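Local coordinates for protein soluble lytic murein transglycosylase (Pseudomonas aeruginosa, PDB 5OHU) that probably cleaves the glycan strands of cell-wall peptidoglycan as a lytic transglycosylase, working by both exolytic and endolytic turnover, at residues Q299-P302 against G303-N307; A510-G513 against V514-G518; P537-S540 against T541-I545; Q585-K588 against D589-H592. All coordinates share one frame; numbering follows the deposited sequence.

Contact 1 of 4, residues Q299-P302 against G303-N307; sequences QYDP and GLRDN
The carboxylate of Asp301 grips two successive backbone amides, and this is the tight part of the contact. Asp301 OD1 accepts from Arg305 N at 2.9 Å with an N-H...O angle of 161°, while Asp301 OD2 takes Asp306 N at 2.9 Å. Both amides arrive on the syn side of their oxygens and about 20° out of the carboxylate plane, a two-pronged hold that fixes the rotation of the group. CG lies anti to Asp301 N (chi1 -165°), which carries the carboxylate across the bend to the chain returning beyond Gly303. The bend itself is a type I beta turn from Asp301 to Leu304, connecting helix 293-300 to helix 307-319; Leu304 N closes it on Asp301 O at 3.2 Å, approaching from above the carbonyl plane. Asp301 O also takes a bond from Arg313 in the second helix, and Asp306, at the N-cap of that helix, takes Val309 N with OD1. The outer side is looser. Pro302 and Arg305 are exposed, and a water joins Gly303 N to Asp301 OD1, which lies 2.7 Å from the water oxygen. Arg305 NE stays 5.5 Å from Asp301 OD1, too far for a charge contact.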
loop_
_atom_site.group_PDB
_atom_site.type_symbol
_atom_site.label_atom_id
_atom_site.label_comp_id
_atom_site.label_asym_id
_atom_site.label_seq_id
_atom_site.Cartn_x
_atom_site.Cartn_y
_atom_site.Cartn_z
ATOM N N GLN A 299 -24.657 0.452 -17.581
ATOM C CA GLN A 299 -24.551 0.158 -19.002
ATOM C C GLN A 299 -23.160 -0.346 -19.385
ATOM O O GLN A 299 -23.031 -1.180 -20.290
ATOM C CB GLN A 299 -24.905 1.414 -19.799
ATOM C CG GLN A 299 -24.722 1.305 -21.299
ATOM C CD GLN A 299 -25.819 0.493 -21.951
ATOM O OE1 GLN A 299 -26.870 0.257 -21.353
ATOM N NE2 GLN A 299 -25.583 0.062 -23.182
ATOM N N TYR A 300 -22.104 0.128 -18.727
ATOM C CA TYR A 300 -20.768 -0.236 -19.168
ATOM C C TYR A 300 -20.123 -1.329 -18.326
ATOM O O TYR A 300 -19.013 -1.756 -18.648
ATOM C CB TYR A 300 -19.887 1.016 -19.253
ATOM C CG TYR A 300 -20.245 1.785 -20.514
ATOM C CD1 TYR A 300 -19.701 1.428 -21.736
ATOM C CD2 TYR A 300 -21.196 2.805 -20.496
ATOM C CE1 TYR A 300 -20.056 2.089 -22.902
ATOM C CE2 TYR A 300 -21.560 3.475 -21.664
ATOM C CZ TYR A 300 -20.981 3.109 -22.862
ATOM O OH TYR A 300 -21.320 3.750 -24.034
ATOM N N ASP A 301 -20.801 -1.826 -17.288
ATOM C CA ASP A 301 -20.351 -3.055 -16.647
ATOM C C ASP A 301 -21.562 -3.900 -16.261
ATOM O O ASP A 301 -21.769 -4.211 -15.079
ATOM C CB ASP A 301 -19.463 -2.734 -15.443
ATOM C CG ASP A 301 -18.667 -3.943 -14.953
ATOM O OD1 ASP A 301 -18.528 -4.918 -15.720
ATOM O OD2 ASP A 301 -18.139 -3.899 -13.815
ATOM N N PRO A 302 -22.389 -4.299 -17.228
ATOM C CA PRO A 302 -23.593 -5.066 -16.867
ATOM C C PRO A 302 -23.284 -6.393 -16.190
ATOM O O PRO A 302 -24.090 -6.861 -15.372
ATOM C CB PRO A 302 -24.293 -5.266 -18.221
ATOM C CG PRO A 302 -23.177 -5.254 -19.211
ATOM C CD PRO A 302 -22.208 -4.211 -18.691
ATOM N N GLY A 303 -22.145 -7.009 -16.488
ATOM C CA GLY A 303 -21.825 -8.291 -15.898
ATOM C C GLY A 303 -20.974 -8.249 -14.644
ATOM O O GLY A 303 -20.512 -9.302 -14.193
ATOM N N LEU A 304 -20.739 -7.064 -14.083
ATOM C CA LEU A 304 -20.006 -6.900 -12.831
ATOM C C LEU A 304 -18.609 -7.522 -12.908
ATOM O O LEU A 304 -18.197 -8.308 -12.054
ATOM C CB LEU A 304 -20.803 -7.467 -11.657
ATOM C CG LEU A 304 -22.268 -7.019 -11.532
ATOM C CD1 LEU A 304 -22.933 -7.690 -10.322
ATOM C CD2 LEU A 304 -22.391 -5.514 -11.442
ATOM N N ARG A 305 -17.867 -7.141 -13.934
ATOM C CA ARG A 305 -16.499 -7.615 -14.092
ATOM C C ARG A 305 -15.490 -6.769 -13.337
ATOM O O ARG A 305 -14.403 -7.257 -13.022
ATOM C CB ARG A 305 -16.113 -7.642 -15.576
ATOM C CG ARG A 305 -17.001 -8.518 -16.417
ATOM C CD ARG A 305 -17.368 -9.764 -15.637
ATOM N NE ARG A 305 -18.625 -10.372 -16.108
ATOM C CZ ARG A 305 -19.015 -11.627 -15.873
ATOM N NH1 ARG A 305 -18.237 -12.418 -15.152
ATOM N NH2 ARG A 305 -20.182 -12.072 -16.348
ATOM N N ASP A 306 -15.817 -5.519 -13.060
ATOM C CA ASP A 306 -14.889 -4.579 -12.448
ATOM C C ASP A 306 -15.325 -4.396 -10.996
ATOM O O ASP A 306 -16.344 -3.748 -10.715
ATOM C CB ASP A 306 -14.887 -3.269 -13.232
ATOM C CG ASP A 306 -13.816 -2.326 -12.791
ATOM O OD1 ASP A 306 -13.575 -2.212 -11.575
ATOM O OD2 ASP A 306 -13.225 -1.668 -13.664
ATOM N N ASN A 307 -14.556 -4.987 -10.075
ATOM C CA ASN A 307 -14.944 -4.997 -8.669
ATOM C C ASN A 307 -15.017 -3.587 -8.098
ATOM O O ASN A 307 -15.895 -3.293 -7.282
ATOM C CB ASN A 307 -13.961 -5.836 -7.859
ATOM C CG ASN A 307 -14.180 -7.328 -8.029
ATOM O OD1 ASN A 307 -15.076 -7.778 -8.746
ATOM N ND2 ASN A 307 -13.346 -8.104 -7.372
HETATM O O HOH W 1 -19.688 -6.149 -17.835
#

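Contact 2 of 4, residues A510-G513 against V514-G518; sequences ARSG and VGATG
Ser512 and Ala516 face each other across a tight bend and make its central contacts. Ser512 N donates to Ala516 O at 2.8 Å, in the carbonyl plane and with an N-H...O angle of 164°. The serine hydroxyl turns inward: at chi1 85° OG sits between its own backbone N and carbonyl carbon, from where Ser512 OG accepts two weak bonds, one from Val514 N and one from Ala516 N at 3.2 Å. The same oxygen lies against the methyl of Ala516, with Ser512 OG to Ala516 CB 3.3 Å, and has CG2 of Val514 beside it. Further from the bend, Gly518 N meets Ala510 O at 2.8 Å almost in line, the N-H...O angle being 174°. Between these two bonds Arg511 and Thr517 form a single beta bridge, and Arg511 CA comes 3.2 Å from Ala516 O in a CA-H...O contact. Next come the supports: Thr517 OG1 donates to Gly515 O at 2.7 Å within the returning arm. Farther along the same connection Gln521 bonds Gly518 O, and Asn550 of helix 547-564 bonds Thr517 O, linking the base to that helix. Gly515 N bonds Ser512 O, and Gly515 has a left-handed backbone at which a side chain would press on the carbonyl oxygen of Val514. This is a 3:5 beta hairpin, a type I turn from Ser512 to Gly515 with a G1 bulge at Gly515, in the lysozyme-like transglycosylase domain.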
loop_
_atom_site.group_PDB
_atom_site.type_symbol
_atom_site.label_atom_id
_atom_site.label_comp_id
_atom_site.label_asym_id
_atom_site.label_seq_id
_atom_site.Cartn_x
_atom_site.Cartn_y
_atom_site.Cartn_z
ATOM N N ALA A 510 9.099 5.553 15.004
ATOM C CA ALA A 510 8.632 5.460 13.630
ATOM C C ALA A 510 8.629 6.833 12.980
ATOM O O ALA A 510 8.328 7.850 13.614
ATOM C CB ALA A 510 7.230 4.864 13.579
ATOM N N ARG A 511 8.964 6.866 11.702
ATOM C CA ARG A 511 8.972 8.122 10.973
ATOM C C ARG A 511 8.538 7.840 9.546
ATOM O O ARG A 511 9.058 6.917 8.913
ATOM C CB ARG A 511 10.354 8.781 11.020
ATOM C CG ARG A 511 10.445 10.011 10.176
ATOM C CD ARG A 511 11.723 10.760 10.427
ATOM N NE ARG A 511 11.939 11.702 9.323
ATOM C CZ ARG A 511 12.920 11.615 8.431
ATOM N NH1 ARG A 511 13.793 10.622 8.528
ATOM N NH2 ARG A 511 13.016 12.528 7.464
ATOM N N SER A 512 7.570 8.611 9.058
ATOM C CA SER A 512 7.017 8.390 7.735
ATOM C C SER A 512 7.826 9.146 6.687
ATOM O O SER A 512 8.679 9.980 7.003
ATOM C CB SER A 512 5.556 8.819 7.686
ATOM O OG SER A 512 5.462 10.205 7.423
ATOM N N GLY A 513 7.529 8.853 5.419
ATOM C CA GLY A 513 8.261 9.451 4.316
ATOM C C GLY A 513 8.120 10.956 4.206
ATOM O O GLY A 513 9.004 11.604 3.638
ATOM N N VAL A 514 7.034 11.527 4.732
ATOM C CA VAL A 514 6.809 12.968 4.645
ATOM C C VAL A 514 7.136 13.685 5.953
ATOM O O VAL A 514 6.919 14.896 6.061
ATOM C CB VAL A 514 5.375 13.281 4.193
ATOM C CG1 VAL A 514 5.088 12.579 2.878
ATOM C CG2 VAL A 514 4.374 12.852 5.253
ATOM N N GLY A 515 7.663 12.973 6.947
ATOM C CA GLY A 515 8.113 13.599 8.177
ATOM C C GLY A 515 7.268 13.347 9.413
ATOM O O GLY A 515 7.643 13.816 10.492
ATOM N N ALA A 516 6.145 12.639 9.306
ATOM C CA ALA A 516 5.359 12.316 10.489
ATOM C C ALA A 516 6.173 11.427 11.419
ATOM O O ALA A 516 6.791 10.454 10.979
ATOM C CB ALA A 516 4.054 11.628 10.091
ATOM N N THR A 517 6.166 11.758 12.709
ATOM C CA THR A 517 7.134 11.228 13.659
ATOM C C THR A 517 6.449 10.721 14.917
ATOM O O THR A 517 5.617 11.423 15.500
ATOM C CB THR A 517 8.147 12.307 14.042
ATOM O OG1 THR A 517 8.669 12.910 12.854
ATOM C CG2 THR A 517 9.281 11.709 14.844
ATOM N N GLY A 518 6.812 9.515 15.338
ATOM C CA GLY A 518 6.546 9.043 16.683
ATOM C C GLY A 518 5.290 8.198 16.797
ATOM O O GLY A 518 4.690 7.766 15.807
#

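Contact 3 of 4, residues P537-S540 against T541-I545; sequences PLAS and TQQLI
Gln543 reaches back over Ala539, its amide lying against the alanine methyl while its oxygen takes the alanine's backbone N-H. The setting is the entry to a 3-10 turn, residues 542-545, in the connection between helices 524-534 and 547-564 of the lysozyme-like domain. Beyond CG the glutamine chain runs extended (chi2 -174°), which gives it the length to span the bend. Ala539 N donates to Gln543 OE1 at 3.1 Å, from well above the plane of the amide, 55° out of it. CB of Ala539 is 3.4 Å from both Gln543 OE1 and Gln543 NE2, evidence that the methyl rests against the amide as a whole and not against one atom of it. At chi1 72° the hydroxyl of Ser540 sits between its own backbone N and carbonyl carbon, where OG accepts a bond from Gln542 N and touches Gln542 CB. The carbonyl of Ser540 receives another from Gln543 N. Both bonds are weak; the 3-10 segment has a firmer one from Leu544 N to Thr541 O, 3.0 Å. On the inner side Leu538 and Leu544 touch the same two helices: both meet helix 524-534 and Leu553 in helix 547-564. Leu544 is buried and Leu538 partly so, and between them the touch is loose, Leu538 CD1 approaching Leu544 CD2 at 4.5 Å.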
loop_
_atom_site.group_PDB
_atom_site.type_symbol
_atom_site.label_atom_id
_atom_site.label_comp_id
_atom_site.label_asym_id
_atom_site.label_seq_id
_atom_site.Cartn_x
_atom_site.Cartn_y
_atom_site.Cartn_z
ATOM N N PRO A 537 5.322 22.350 26.596
ATOM C CA PRO A 537 6.683 22.625 26.119
ATOM C C PRO A 537 7.147 21.623 25.074
ATOM O O PRO A 537 6.949 20.415 25.218
ATOM C CB PRO A 537 7.536 22.521 27.391
ATOM C CG PRO A 537 6.574 22.739 28.526
ATOM C CD PRO A 537 5.281 22.124 28.054
ATOM N N LEU A 538 7.791 22.142 24.028
ATOM C CA LEU A 538 8.372 21.327 22.962
ATOM C C LEU A 538 9.719 21.932 22.594
ATOM O O LEU A 538 9.765 22.964 21.917
ATOM C CB LEU A 538 7.458 21.271 21.742
ATOM C CG LEU A 538 8.057 20.558 20.529
ATOM C CD1 LEU A 538 8.416 19.139 20.907
ATOM C CD2 LEU A 538 7.099 20.593 19.334
ATOM N N ALA A 539 10.809 21.284 23.018
ATOM C CA ALA A 539 12.145 21.842 22.804
ATOM C C ALA A 539 12.522 21.867 21.326
ATOM O O ALA A 539 13.054 22.871 20.837
ATOM C CB ALA A 539 13.182 21.054 23.601
ATOM N N SER A 540 12.257 20.781 20.601
ATOM C CA SER A 540 12.565 20.714 19.177
ATOM C C SER A 540 11.696 19.641 18.539
ATOM O O SER A 540 11.110 18.802 19.223
ATOM C CB SER A 540 14.046 20.406 18.934
ATOM O OG SER A 540 14.346 19.059 19.266
ATOM N N THR A 541 11.640 19.675 17.203
ATOM C CA THR A 541 11.034 18.579 16.450
ATOM C C THR A 541 11.626 17.234 16.856
ATOM O O THR A 541 10.916 16.223 16.905
ATOM C CB THR A 541 11.222 18.812 14.946
ATOM O OG1 THR A 541 10.440 19.937 14.531
ATOM C CG2 THR A 541 10.796 17.586 14.135
ATOM N N GLN A 542 12.920 17.208 17.181
ATOM C CA GLN A 542 13.579 15.940 17.487
ATOM C C GLN A 542 12.959 15.255 18.703
ATOM O O GLN A 542 12.851 14.023 18.739
ATOM C CB GLN A 542 15.080 16.166 17.695
ATOM C CG GLN A 542 15.841 14.983 18.316
ATOM C CD GLN A 542 15.948 13.758 17.409
ATOM O OE1 GLN A 542 15.383 13.715 16.309
ATOM N NE2 GLN A 542 16.685 12.751 17.873
ATOM N N GLN A 543 12.526 16.032 19.700
ATOM C CA GLN A 543 11.930 15.448 20.898
ATOM C C GLN A 543 10.664 14.648 20.615
ATOM O O GLN A 543 10.215 13.911 21.500
ATOM C CB GLN A 543 11.614 16.539 21.921
ATOM C CG GLN A 543 12.713 16.779 22.931
ATOM C CD GLN A 543 12.297 17.755 24.005
ATOM O OE1 GLN A 543 11.199 18.318 23.958
ATOM N NE2 GLN A 543 13.171 17.962 24.989
ATOM N N LEU A 544 10.090 14.758 19.413
ATOM C CA LEU A 544 8.871 14.033 19.064
ATOM C C LEU A 544 9.031 12.514 19.052
ATOM O O LEU A 544 8.017 11.811 18.957
ATOM C CB LEU A 544 8.370 14.487 17.697
ATOM C CG LEU A 544 7.735 15.873 17.660
ATOM C CD1 LEU A 544 7.385 16.234 16.222
ATOM C CD2 LEU A 544 6.497 15.876 18.543
ATOM N N ILE A 545 10.255 11.974 19.121
ATOM C CA ILE A 545 10.373 10.523 19.272
ATOM C C ILE A 545 10.470 10.105 20.729
ATOM O O ILE A 545 10.543 8.901 21.014
ATOM C CB ILE A 545 11.576 9.913 18.525
ATOM C CG1 ILE A 545 12.896 10.457 19.061
ATOM C CG2 ILE A 545 11.468 10.110 17.020
ATOM C CD1 ILE A 545 14.067 9.572 18.694
#

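Contact 4 of 4, residues Q585-K588 against D589-H592; sequences QWLK and DTRH
Two donors of Thr590, OG1 and the backbone N, share the carbonyl oxygen of Leu587. Thr590 OG1 donates to Leu587 O at 2.8 Å, and Thr590 N donates to the same oxygen at 3.2 Å with an N-H...O angle of 156°. Both donors come from one face of the carbonyl plane, the hydroxyl tilted less from it than the amide. A chi1 of 60° places OG1 between the backbone N and carbonyl carbon of Thr590, turning the hydroxyl back over the bend; Thr590 CG2, beside the backbone N, also packs on the carbonyl, 3.4 Å from Leu587 O. The backbone describes a type II beta turn from Leu587 to Thr590, leading out of helix 580-586 toward the short strand 593-594, which pairs antiparallel with 638-639 near the C-terminus. Asp589 takes the left-handed conformation at the third position of this turn, which brings Asp589 CB to 3.1 Å from Lys588 O. Asp589 N is held by Asp641, whose side chain also touches Thr590. Lys588 lies on the exposed side of the turn. The buried Leu587, by contrast, packs on Leu571 of helix 569-578.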
loop_
_atom_site.group_PDB
_atom_site.type_symbol
_atom_site.label_atom_id
_atom_site.label_comp_id
_atom_site.label_asym_id
_atom_site.label_seq_id
_atom_site.Cartn_x
_atom_site.Cartn_y
_atom_site.Cartn_z
ATOM N N GLN A 585 -16.027 18.310 3.423
ATOM C CA GLN A 585 -16.518 18.049 2.071
ATOM C C GLN A 585 -17.349 16.776 2.019
ATOM O O GLN A 585 -18.366 16.721 1.319
ATOM C CB GLN A 585 -15.358 17.945 1.083
ATOM C CG GLN A 585 -14.581 19.229 0.882
ATOM C CD GLN A 585 -13.688 19.172 -0.341
ATOM O OE1 GLN A 585 -12.784 18.339 -0.428
ATOM N NE2 GLN A 585 -13.940 20.060 -1.297
ATOM N N TRP A 586 -16.928 15.734 2.743
ATOM C CA TRP A 586 -17.678 14.486 2.752
ATOM C C TRP A 586 -18.968 14.573 3.562
ATOM O O TRP A 586 -19.744 13.616 3.574
ATOM C CB TRP A 586 -16.800 13.364 3.286
ATOM C CG TRP A 586 -15.552 13.162 2.489
ATOM C CD1 TRP A 586 -15.335 13.537 1.198
ATOM C CD2 TRP A 586 -14.342 12.535 2.932
ATOM N NE1 TRP A 586 -14.070 13.171 0.804
ATOM C CE2 TRP A 586 -13.437 12.559 1.850
ATOM C CE3 TRP A 586 -13.938 11.953 4.136
ATOM C CZ2 TRP A 586 -12.143 12.039 1.941
ATOM C CZ3 TRP A 586 -12.654 11.427 4.222
ATOM C CH2 TRP A 586 -11.776 11.472 3.133
ATOM N N LEU A 587 -19.221 15.695 4.217
ATOM C CA LEU A 587 -20.450 15.906 4.958
ATOM C C LEU A 587 -21.440 16.828 4.249
ATOM O O LEU A 587 -22.551 17.015 4.761
ATOM C CB LEU A 587 -20.119 16.481 6.337
ATOM C CG LEU A 587 -19.419 15.511 7.288
ATOM C CD1 LEU A 587 -18.938 16.239 8.524
ATOM C CD2 LEU A 587 -20.391 14.407 7.661
ATOM N N LYS A 588 -21.068 17.415 3.107
ATOM C CA LYS A 588 -21.916 18.406 2.449
ATOM C C LYS A 588 -23.270 17.808 2.097
ATOM O O LYS A 588 -23.351 16.724 1.513
ATOM C CB LYS A 588 -21.255 18.947 1.173
ATOM C CG LYS A 588 -19.903 19.630 1.345
ATOM C CD LYS A 588 -19.597 20.553 0.155
ATOM C CE LYS A 588 -18.118 20.542 -0.253
ATOM N NZ LYS A 588 -17.836 19.492 -1.293
ATOM N N ASP A 589 -24.334 18.526 2.452
ATOM C CA ASP A 589 -25.702 18.194 2.062
ATOM C C ASP A 589 -26.159 16.852 2.610
ATOM O O ASP A 589 -27.057 16.228 2.049
ATOM C CB ASP A 589 -25.872 18.223 0.537
ATOM C CG ASP A 589 -25.957 19.634 -0.012
ATOM O OD1 ASP A 589 -25.501 20.571 0.675
ATOM O OD2 ASP A 589 -26.476 19.809 -1.136
ATOM N N THR A 590 -25.551 16.387 3.688
ATOM C CA THR A 590 -26.063 15.217 4.373
ATOM C C THR A 590 -27.127 15.643 5.374
ATOM O O THR A 590 -27.197 16.800 5.793
ATOM C CB THR A 590 -24.945 14.447 5.082
ATOM O OG1 THR A 590 -24.298 15.289 6.050
ATOM C CG2 THR A 590 -23.921 13.931 4.068
ATOM N N ARG A 591 -27.970 14.690 5.743
ATOM C CA ARG A 591 -29.001 14.931 6.744
ATOM C C ARG A 591 -29.426 13.581 7.288
ATOM O O ARG A 591 -29.857 12.715 6.515
ATOM C CB ARG A 591 -30.189 15.668 6.144
ATOM C CG ARG A 591 -31.352 15.830 7.103
ATOM C CD ARG A 591 -31.527 17.281 7.503
ATOM N NE ARG A 591 -32.868 17.560 8.011
ATOM C CZ ARG A 591 -33.141 17.851 9.278
ATOM N NH1 ARG A 591 -32.161 17.917 10.172
ATOM N NH2 ARG A 591 -34.394 18.091 9.649
ATOM N N HIS A 592 -29.299 13.398 8.599
ATOM C CA HIS A 592 -29.632 12.127 9.250
ATOM C C HIS A 592 -28.974 10.942 8.547
ATOM O O HIS A 592 -29.584 9.892 8.369
ATOM C CB HIS A 592 -31.142 11.924 9.314
ATOM C CG HIS A 592 -31.867 13.027 10.013
ATOM N ND1 HIS A 592 -33.218 13.250 9.849
ATOM C CD2 HIS A 592 -31.429 13.971 10.877
ATOM C CE1 HIS A 592 -33.579 14.285 10.580
ATOM N NE2 HIS A 592 -32.513 14.741 11.213
#

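Along the chain the contacts come strictly in series. Contact 1 joins helices 293-300 and 307-319, whereas contacts 2, 3 and 4 all fall within the range of the transglycosylase domain. Contacts 2 and 3 lie 13 Å apart between centres and touch: Thr517 CG2 packs on Ile545 CG2 at 3.5 Å. Asn550 of helix 547-564 bonds the carbonyls of both Thr517 and Leu544, so the two loops form one packed region of the domain. Contact 4 sits about 32 Å from contact 2, centre to centre, between helix 580-586 and strand 593-594. Contact 1 is on the opposite side of the chain's centre from contacts 2 and 3, 40 Å from contact 2 between centres. Contacts 1 and 4 are separate local turns following helices and do not touch that region.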